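Local coordinates for protein cyanophycinase-like exopeptidase (actinobacterium SCGC AAA027-L06, PDB 6NQC) that is probably a serine peptidase of family S51, related to cyanophycinase and thought to hydrolyse peptide bonds as an exopeptidase, at residues F75-Q78 with L79-Q83. Sequence-based numbering, arbitrary orientation.
Sequences FWKQ and LGRQQ. With SO4 (sulfate ion), chain B.
Lys77 and Arg81, one turn apart on helix 70-87, run side by side in the same direction toward a sulfate ion. Both leave the backbone with CG anti to N, and Lys77 stays extended, which lays its methylene CE over one face of the Arg81 guanidinium, 3.5 Å from NH2. Arg81 bends at chi3 (-87°), and its NH2 donates a short but bent hydrogen bond (2.7 Å, 131°) to SO4 O2, the sulfur lying in the guanidinium plane. Lys77 NZ, 4.0 Å from SO4 O1, contributes charge only at a distance.

Elsewhere apolar contact prevails: Leu79 CD2 packs 3.9 Å from Trp76 CZ3, with Phe75 CE2 a looser neighbour at 4.4 Å. An apolar, flexible leucine suits this seam between two rings.

Regular i to i+4 bonds hold the turns, such as Gly80 N to Trp76 O at 2.9 Å. Buried Gly80, lacking a side chain, probably lets this crossover helix of the beta-alpha-beta unit approach the sheet closely; its O accepts a hydrogen bond from Gln60 NE2 of strand 57-61.

The sulfate probably comes from the crystallisation liquor. Arg81, Lys77 and Phe93 N of strand 90-93, which also binds it, are consistent with a local preference for anions, not evidence of a natural ligand.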
# COMPACT_ATOMS: atom_id res chain seq x y z
N PHE A 75 15.30 3.93 11.28
CA PHE A 75 14.15 4.53 11.94
C PHE A 75 12.86 3.87 11.45
O PHE A 75 11.97 3.61 12.26
CB PHE A 75 14.12 6.05 11.69
CG PHE A 75 13.01 6.78 12.43
CD1 PHE A 75 13.14 7.08 13.78
CD2 PHE A 75 11.84 7.16 11.78
CE1 PHE A 75 12.12 7.75 14.48
CE2 PHE A 75 10.83 7.82 12.47
CZ PHE A 75 10.98 8.13 13.84
N TRP A 76 12.75 3.61 10.14
CA TRP A 76 11.60 2.87 9.63
C TRP A 76 11.50 1.49 10.29
O TRP A 76 10.40 1.07 10.68
CB TRP A 76 11.63 2.73 8.10
CG TRP A 76 11.07 3.92 7.38
CD1 TRP A 76 11.76 4.78 6.57
CD2 TRP A 76 9.71 4.41 7.42
NE1 TRP A 76 10.92 5.77 6.11
CE2 TRP A 76 9.66 5.57 6.60
CE3 TRP A 76 8.56 3.99 8.07
CZ2 TRP A 76 8.49 6.30 6.40
CZ3 TRP A 76 7.39 4.73 7.88
CH2 TRP A 76 7.37 5.87 7.06
N LYS A 77 12.63 0.78 10.34
CA LYS A 77 12.66 -0.53 11.00
C LYS A 77 12.12 -0.46 12.43
O LYS A 77 11.26 -1.26 12.85
CB LYS A 77 14.09 -1.07 10.98
CG LYS A 77 14.24 -2.52 11.34
CD LYS A 77 15.72 -2.89 11.49
CE LYS A 77 15.88 -4.29 12.01
NZ LYS A 77 17.19 -4.91 11.60
N GLN A 78 12.60 0.53 13.20
CA GLN A 78 12.25 0.58 14.61
C GLN A 78 10.82 1.06 14.81
O GLN A 78 10.11 0.56 15.68
CB GLN A 78 13.24 1.49 15.35
CG GLN A 78 14.30 0.74 16.14
CD GLN A 78 13.71 -0.15 17.26
OE1 GLN A 78 13.04 0.32 18.20
NE2 GLN A 78 13.95 -1.45 17.15
N LEU A 79 10.37 2.01 13.98
CA LEU A 79 8.95 2.38 13.96
C LEU A 79 8.06 1.16 13.73
O LEU A 79 7.10 0.90 14.48
CB LEU A 79 8.73 3.42 12.87
CG LEU A 79 7.45 4.25 12.93
CD1 LEU A 79 7.39 5.01 14.23
CD2 LEU A 79 7.41 5.20 11.73
N GLY A 80 8.37 0.38 12.68
CA GLY A 80 7.57 -0.80 12.40
C GLY A 80 7.68 -1.87 13.46
O GLY A 80 6.70 -2.54 13.79
N ARG A 81 8.88 -2.08 14.00
CA ARG A 81 9.04 -3.07 15.05
C ARG A 81 8.21 -2.70 16.27
O ARG A 81 7.55 -3.57 16.86
CB ARG A 81 10.52 -3.19 15.41
CG ARG A 81 10.82 -4.35 16.36
CD ARG A 81 12.34 -4.54 16.48
NE ARG A 81 12.89 -5.43 15.45
CZ ARG A 81 14.19 -5.65 15.28
NH1 ARG A 81 15.08 -5.04 16.08
NH2 ARG A 81 14.60 -6.49 14.34
N GLN A 82 8.19 -1.43 16.65
CA GLN A 82 7.43 -1.02 17.83
C GLN A 82 5.94 -1.14 17.61
O GLN A 82 5.20 -1.47 18.54
CB GLN A 82 7.82 0.41 18.23
CG GLN A 82 9.30 0.48 18.66
CD GLN A 82 9.80 1.90 18.97
OE1 GLN A 82 10.86 2.07 19.58
NE2 GLN A 82 9.04 2.91 18.52
N GLN A 83 5.46 -0.92 16.38
CA GLN A 83 4.05 -1.18 16.12
C GLN A 83 3.75 -2.67 16.27
O GLN A 83 2.79 -3.05 16.95
CB GLN A 83 3.64 -0.67 14.74
CG GLN A 83 2.18 -0.94 14.39
CD GLN A 83 1.27 0.16 14.84
OE1 GLN A 83 1.41 0.68 15.95
NE2 GLN A 83 0.30 0.52 14.00
S SO4 B . 13.84 -8.69 11.52
O1 SO4 B . 15.17 -8.34 10.97
O2 SO4 B . 13.90 -8.76 12.98
O3 SO4 B . 13.41 -10.01 11.01
O4 SO4 B . 12.90 -7.63 11.18